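Local atomic coordinates of pseudoalteromonas arctica PAMC 21717 (Pseudoalteromonas arctica, PDB entry 5YL7), a protein that hydrolyses proteins as a cold-active, calcium-binding serine protease of the subtilase family, probably through a catalytic triad. Residues Y14-G19 / V224-G229; I198-D203 / V218-S223; I240-P245 / C324-V329. One frame throughout, in Å; residues are numbered along the deposited sequence.

All three contacts lie around the last two strands of the parallel sheet, 219-224 and 242-245. Contact 2 is wholly buried and joins strand 219-224 to strand 195-199 by backbone hydrogen bonds between parallel strands. Contact 3, also mostly buried, backs an edge strand, 242-245, with the segment 324-329; its centre is about 9 Å from that of contact 2, and the two share a calcium ion, held by Val218 O and the Asp241 carboxylate. Contact 1 lies further out, about 18 Å from the centre of the chain, where the loop leaving strand 219-224 meets 14-19, and there a salt bridge and a water join close glycine backbone packing. Val224 N probably bonds Ala244 O, linking contacts 1 and 3.

Contact 1 of 3, residues Y14-G19 / V224-G229; sequences YYEQAG and VGRNGG
Glu16 and Arg226 meet in a two-pronged salt bridge on the more open side of this contact. The guanidinium is taken side-on: Arg226 NE gives its proton to Glu16 OE1 at 2.9 Å, and Arg226 NH2 reaches Glu16 OE2 at 2.9 Å in a nearly straight bond (N-H...O 175°). Both carboxylate oxygens lie close to the guanidinium plane, yet the two flat groups are turned 38° apart, and NH2 meets OE2 from above the carboxylate plane. Although the CB of Arg226 points away from 14-19, chi1 (-171°) sends CG anti to the backbone N, and the extended chain beyond carries the guanidinium to Glu16. Arg226 NH1 has a second acid, Glu256, so the guanidinium is gripped from two carboxylates.

Segment 224-229 is the loop that leaves strand 219-224 of the subtilase sheet; it makes a type I turn from Gly225 to Gly228, and Asn227 OD1 accepts from Gly229 N in an Asx turn. It meets the chain just past the short helix 12-15. Here the packing is close and mostly backbone. Gly228 CA comes to 3.4 Å from Ala18 O, in a CA-H...O contact, and a side chain at Gly228 would clash with that oxygen; its backbone angles call for glycine in any case. Gly19 is just as confined, since a CB there would run into Gly225 O. Ala18 CB rests 3.6 Å from Arg226 O. Between the close-packed part and the ion pair sits water 1, which donates to Glu16 OE1 and to Arg226 O and accepts from Gly19 N, each at 2.8 Å. Gly19 O is buried here without a polar partner.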
# COMPACT_ATOMS: atom_id res chain seq x y z
N TYR A 14 -6.84 -7.70 10.40
CA TYR A 14 -7.80 -6.67 10.69
C TYR A 14 -8.33 -6.65 12.10
O TYR A 14 -8.80 -5.61 12.53
CB TYR A 14 -9.00 -6.76 9.74
CG TYR A 14 -8.72 -6.50 8.25
CD1 TYR A 14 -7.53 -5.92 7.81
CD2 TYR A 14 -9.68 -6.87 7.32
CE1 TYR A 14 -7.35 -5.69 6.46
CE2 TYR A 14 -9.50 -6.62 6.00
CZ TYR A 14 -8.34 -6.01 5.56
OH TYR A 14 -8.14 -5.75 4.19
N TYR A 15 -8.26 -7.79 12.79
CA TYR A 15 -9.03 -7.87 14.05
C TYR A 15 -8.40 -8.70 15.14
O TYR A 15 -8.92 -8.55 16.30
CB TYR A 15 -10.42 -8.50 13.77
CG TYR A 15 -10.41 -9.94 13.42
CD1 TYR A 15 -10.50 -10.91 14.39
CD2 TYR A 15 -10.35 -10.40 12.11
CE1 TYR A 15 -10.50 -12.19 14.15
CE2 TYR A 15 -10.31 -11.70 11.76
CZ TYR A 15 -10.38 -12.69 12.83
OH TYR A 15 -10.30 -14.00 12.58
N GLU A 16 -7.45 -9.55 14.93
CA GLU A 16 -6.92 -10.38 16.11
C GLU A 16 -6.15 -9.47 17.04
O GLU A 16 -5.53 -8.47 16.68
CB GLU A 16 -6.02 -11.47 15.61
CG GLU A 16 -6.74 -12.61 15.07
CD GLU A 16 -5.90 -13.82 14.80
OE1 GLU A 16 -4.67 -13.78 14.80
OE2 GLU A 16 -6.49 -14.91 14.53
N GLN A 17 -6.15 -9.84 18.36
CA GLN A 17 -5.51 -8.98 19.34
C GLN A 17 -3.99 -8.88 19.17
O GLN A 17 -3.44 -7.83 19.37
CB GLN A 17 -5.87 -9.52 20.78
CG GLN A 17 -7.36 -9.30 21.11
CD GLN A 17 -7.77 -7.86 21.05
OE1 GLN A 17 -7.11 -7.01 21.68
NE2 GLN A 17 -8.83 -7.54 20.26
N ALA A 18 -3.34 -9.95 18.87
CA ALA A 18 -1.87 -9.90 18.84
C ALA A 18 -1.35 -9.08 17.67
O ALA A 18 -0.50 -8.18 17.90
CB ALA A 18 -1.26 -11.29 18.85
N GLY A 19 -1.77 -9.38 16.46
CA GLY A 19 -1.17 -8.77 15.27
C GLY A 19 -2.15 -7.95 14.43
O GLY A 19 -1.70 -7.43 13.39
N VAL A 224 4.81 -6.37 11.14
CA VAL A 224 4.66 -7.42 12.13
C VAL A 224 3.99 -8.60 11.52
O VAL A 224 3.17 -8.54 10.58
CB VAL A 224 3.97 -7.00 13.41
CG1 VAL A 224 4.78 -5.92 14.14
CG2 VAL A 224 2.55 -6.54 13.18
N GLY A 225 4.26 -9.77 12.10
CA GLY A 225 3.50 -11.00 11.81
C GLY A 225 2.32 -11.13 12.69
O GLY A 225 2.00 -10.31 13.55
N ARG A 226 1.66 -12.29 12.60
CA ARG A 226 0.50 -12.64 13.37
C ARG A 226 0.77 -12.73 14.87
O ARG A 226 -0.15 -12.58 15.65
CB ARG A 226 -0.11 -13.93 12.77
CG ARG A 226 -1.47 -14.28 13.35
CD ARG A 226 -2.09 -15.38 12.50
NE ARG A 226 -3.47 -15.66 12.87
CZ ARG A 226 -4.21 -16.51 12.14
NH1 ARG A 226 -3.70 -17.16 11.12
NH2 ARG A 226 -5.49 -16.54 12.39
N ASN A 227 2.02 -12.89 15.26
CA ASN A 227 2.39 -12.82 16.65
C ASN A 227 2.48 -11.41 17.21
O ASN A 227 2.66 -11.23 18.40
CB ASN A 227 3.74 -13.55 16.94
CG ASN A 227 4.92 -12.91 16.23
OD1 ASN A 227 4.75 -12.09 15.31
ND2 ASN A 227 6.12 -13.14 16.72
N GLY A 228 2.39 -10.37 16.36
CA GLY A 228 2.60 -9.02 16.83
C GLY A 228 4.06 -8.64 17.09
O GLY A 228 4.27 -7.58 17.70
N GLY A 229 4.97 -9.42 16.62
CA GLY A 229 6.37 -9.08 16.64
C GLY A 229 6.88 -8.85 15.26
O GLY A 229 6.23 -9.16 14.26
O HOH W 1 -2.81 -11.79 15.42

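Contact 2 of 3, residues I198-D203 / V218-S223; sequences IAAGND and VVNVAS. With CA (calcium ion), chain F.
Two neighbouring strands of the parallel subtilase sheet, 195-199 and 219-224, are joined here, with a calcium ion bound at Val218, beside the second. Ile198 N donates to Val219 O at 2.8 Å, Ile198 O accepts from Val221 N at 2.9 Å, and Ala200 N continues the ladder to Val221 O at 3.0 Å. Beyond Ala199 segment 198-203 is loop.

Ile198 and Asn220 share one face. Ile198 CD1 rests on the branch of Val218, 3.6 Å from its CG1. Asn220 CG is anti to the backbone N (chi1 -164°), and the amide lies against Ala200, with Asn220 OD1 3.2 Å from Ala200 CA. Asn220 ND2 bonds Asn239 OD1 and also gives a proton to water 2, which lies 2.8 Å from Ala200 O and probably bonds it. An alanine at Asn220 would probably leave Asn239 OD1 without this donor, lose the ND2 contact with water 2 and open a gap beside the Ala200 methyl.

Val218 O binds the calcium ion at 2.3 Å, with five waters, Asp241 and Glu307 completing the site. On the other face, Val221 packs against Ala283 and Val287 of helix 280-297, while strand 242-245 flanks 219-224 on the side away from 195-199.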
# COMPACT_ATOMS: atom_id res chain seq x y z
N ILE A 198 4.73 4.55 3.15
CA ILE A 198 5.73 3.79 2.42
C ILE A 198 6.12 2.54 3.18
O ILE A 198 6.23 2.52 4.41
CB ILE A 198 6.99 4.64 2.14
CG1 ILE A 198 6.56 5.93 1.41
CG2 ILE A 198 7.99 3.83 1.32
CD1 ILE A 198 7.68 6.88 1.05
N ALA A 199 6.26 1.44 2.42
CA ALA A 199 6.85 0.20 2.94
C ALA A 199 8.31 0.34 3.20
O ALA A 199 9.09 0.74 2.34
CB ALA A 199 6.63 -0.90 1.98
N ALA A 200 8.77 -0.11 4.40
CA ALA A 200 10.23 0.09 4.77
C ALA A 200 11.10 -0.84 4.09
O ALA A 200 12.39 -0.59 4.12
CB ALA A 200 10.38 -0.04 6.24
N GLY A 201 10.67 -1.92 3.48
CA GLY A 201 11.51 -2.91 2.80
C GLY A 201 11.71 -4.20 3.59
O GLY A 201 11.45 -4.28 4.77
N ASN A 202 12.22 -5.21 2.90
CA ASN A 202 12.14 -6.62 3.32
C ASN A 202 13.52 -7.25 3.35
O ASN A 202 13.64 -8.45 3.08
CB ASN A 202 11.25 -7.43 2.43
CG ASN A 202 9.87 -6.84 2.28
OD1 ASN A 202 9.27 -6.19 3.20
ND2 ASN A 202 9.26 -7.05 1.10
N ASP A 203 14.50 -6.51 3.77
CA ASP A 203 15.92 -6.98 3.78
C ASP A 203 16.37 -7.38 5.13
O ASP A 203 17.60 -7.65 5.33
CB ASP A 203 16.77 -5.82 3.17
CG ASP A 203 16.03 -5.09 1.93
OD1 ASP A 203 16.34 -5.69 0.88
OD2 ASP A 203 15.17 -4.04 1.92
N VAL A 218 7.67 11.31 5.28
CA VAL A 218 6.88 10.13 4.93
C VAL A 218 6.57 9.37 6.15
O VAL A 218 7.26 9.45 7.17
CB VAL A 218 7.60 9.25 3.88
CG1 VAL A 218 8.02 10.06 2.65
CG2 VAL A 218 8.80 8.53 4.42
N VAL A 219 5.55 8.52 6.05
CA VAL A 219 5.22 7.54 7.12
C VAL A 219 5.82 6.20 6.67
O VAL A 219 5.28 5.55 5.76
CB VAL A 219 3.72 7.41 7.33
CG1 VAL A 219 3.41 6.49 8.45
CG2 VAL A 219 3.07 8.80 7.53
N ASN A 220 6.93 5.81 7.28
CA ASN A 220 7.66 4.60 6.90
C ASN A 220 7.25 3.48 7.83
O ASN A 220 7.22 3.64 9.07
CB ASN A 220 9.18 4.83 6.97
CG ASN A 220 9.93 3.77 6.23
OD1 ASN A 220 9.46 3.16 5.31
ND2 ASN A 220 11.22 3.58 6.64
N VAL A 221 6.87 2.36 7.22
CA VAL A 221 6.11 1.30 7.93
C VAL A 221 6.89 -0.01 7.93
O VAL A 221 7.23 -0.56 6.88
CB VAL A 221 4.77 1.09 7.22
CG1 VAL A 221 3.95 0.02 7.94
CG2 VAL A 221 3.99 2.39 7.16
N ALA A 222 7.12 -0.50 9.17
CA ALA A 222 7.68 -1.86 9.40
C ALA A 222 6.53 -2.84 9.47
O ALA A 222 5.37 -2.52 9.71
CB ALA A 222 8.50 -1.88 10.67
N SER A 223 6.85 -4.14 9.30
CA SER A 223 5.89 -5.20 9.28
C SER A 223 5.93 -6.08 10.51
O SER A 223 7.07 -6.51 10.88
CB SER A 223 6.11 -6.08 8.09
OG SER A 223 5.25 -7.22 8.14
CA CA F . 8.48 9.82 9.10
O HOH W 2 12.97 2.15 4.56
O HOH W 3 10.08 10.54 7.27
O HOH W 4 10.44 8.85 10.96
O HOH W 5 9.64 11.07 10.77
O HOH W 6 10.49 8.42 9.02
O HOH W 7 8.02 12.20 8.37

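Contact 3 of 3, residues I240-P245 / C324-V329; sequences IDVAAP and CGTGIV. With CA (calcium ion), chain F.
This is a backbone-led contact at an edge strand of the parallel sheet, where the loop between helices 303-312 and 331-338 runs alongside 242-245. Thr326 N donates to Asp241 O at 3.1 Å. Ala243 is held by both its backbone N and its O: the N gives a proton to Gly327 O at 3.0 Å, and the O takes one from Val329 N at 3.0 Å.

That makes a single bridge, Ala243 to Ile328, so the loop backs the last strand of the subtilase sheet without becoming an eighth one. The backbones come close just before it. Gly325 CA lies 3.4 Å from Asp241 O, and a CB there would strike the backbone between Asp241 and Val242. Ile240 CG2 lies 3.4 Å from Cys324 C. Cys324, disulfide-bonded to Cys321, sets its CB near the methyl of Ala243.

On the side facing helix 280-297, Val242 CG2 meets Val329 CG2 at 3.6 Å, and Val329 also packs on Val287 and Val290 of that helix. Asp241, whose CB points away from 324-329, clasps the calcium ion with both carboxylate oxygens, OD2 at 2.4 Å and OD1 at a longer 2.8 Å; Asn220 N donates to OD2 and Lys311 NZ to OD1.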
# COMPACT_ATOMS: atom_id res chain seq x y z
N ILE A 240 11.79 4.24 11.05
CA ILE A 240 10.44 3.58 11.05
C ILE A 240 9.58 4.45 11.93
O ILE A 240 9.95 4.81 13.09
CB ILE A 240 10.52 2.18 11.65
CG1 ILE A 240 11.46 1.25 10.79
CG2 ILE A 240 9.11 1.58 11.69
CD1 ILE A 240 11.10 0.99 9.42
N ASP A 241 8.39 4.78 11.41
CA ASP A 241 7.44 5.54 12.20
C ASP A 241 6.52 4.70 12.99
O ASP A 241 6.22 4.94 14.20
CB ASP A 241 6.63 6.44 11.25
CG ASP A 241 7.52 7.47 10.60
OD1 ASP A 241 8.16 8.28 11.38
OD2 ASP A 241 7.63 7.58 9.36
N VAL A 242 5.96 3.65 12.36
CA VAL A 242 4.96 2.72 12.94
C VAL A 242 5.14 1.35 12.32
O VAL A 242 5.82 1.22 11.29
CB VAL A 242 3.51 3.19 12.69
CG1 VAL A 242 3.25 4.58 13.30
CG2 VAL A 242 3.19 3.21 11.20
N ALA A 243 4.51 0.35 12.93
CA ALA A 243 4.40 -0.95 12.36
C ALA A 243 2.97 -1.31 12.07
O ALA A 243 2.06 -0.81 12.72
CB ALA A 243 5.02 -1.98 13.27
N ALA A 244 2.79 -2.29 11.19
CA ALA A 244 1.44 -2.82 10.90
C ALA A 244 1.62 -4.26 10.44
O ALA A 244 2.73 -4.62 10.00
CB ALA A 244 0.72 -1.95 9.88
N PRO A 245 0.56 -5.06 10.43
CA PRO A 245 0.70 -6.42 9.94
C PRO A 245 1.02 -6.50 8.50
O PRO A 245 0.25 -6.05 7.63
CB PRO A 245 -0.69 -7.03 10.29
CG PRO A 245 -1.57 -5.90 10.37
CD PRO A 245 -0.79 -4.80 10.97
N CYS A 324 10.95 -0.64 15.54
CA CYS A 324 9.77 -0.82 14.72
C CYS A 324 8.84 0.37 14.86
O CYS A 324 7.59 0.24 14.63
CB CYS A 324 9.01 -2.04 15.13
SG CYS A 324 9.84 -3.60 14.75
N GLY A 325 9.33 1.56 15.16
CA GLY A 325 8.51 2.72 15.33
C GLY A 325 7.84 2.68 16.67
O GLY A 325 8.23 1.98 17.60
N THR A 326 6.76 3.46 16.82
CA THR A 326 6.22 3.69 18.16
C THR A 326 5.40 2.56 18.63
O THR A 326 5.02 2.55 19.86
CB THR A 326 5.40 5.00 18.21
OG1 THR A 326 4.24 4.83 17.39
CG2 THR A 326 6.19 6.17 17.78
N GLY A 327 4.93 1.66 17.77
CA GLY A 327 3.97 0.62 18.13
C GLY A 327 3.28 0.11 16.88
O GLY A 327 3.69 0.51 15.76
N ILE A 328 2.29 -0.73 17.07
CA ILE A 328 1.43 -1.21 15.97
C ILE A 328 0.28 -0.23 15.82
O ILE A 328 -0.38 0.14 16.79
CB ILE A 328 0.92 -2.62 16.24
CG1 ILE A 328 2.08 -3.61 16.37
CG2 ILE A 328 -0.12 -3.08 15.18
CD1 ILE A 328 1.72 -4.94 16.96
N VAL A 329 0.02 0.21 14.60
CA VAL A 329 -1.13 1.10 14.33
C VAL A 329 -2.43 0.50 14.89
O VAL A 329 -2.68 -0.68 14.67
CB VAL A 329 -1.21 1.41 12.81
CG1 VAL A 329 -2.55 2.07 12.45
CG2 VAL A 329 -0.04 2.24 12.41
CA CA F . 8.48 9.82 9.10
O HOH W 8 11.79 3.54 14.58
O HOH W 4 10.44 8.85 10.96
O HOH W 5 9.64 11.07 10.77
O HOH W 6 10.49 8.42 9.02
O HOH W 3 10.08 10.54 7.27
O HOH W 7 8.02 12.20 8.37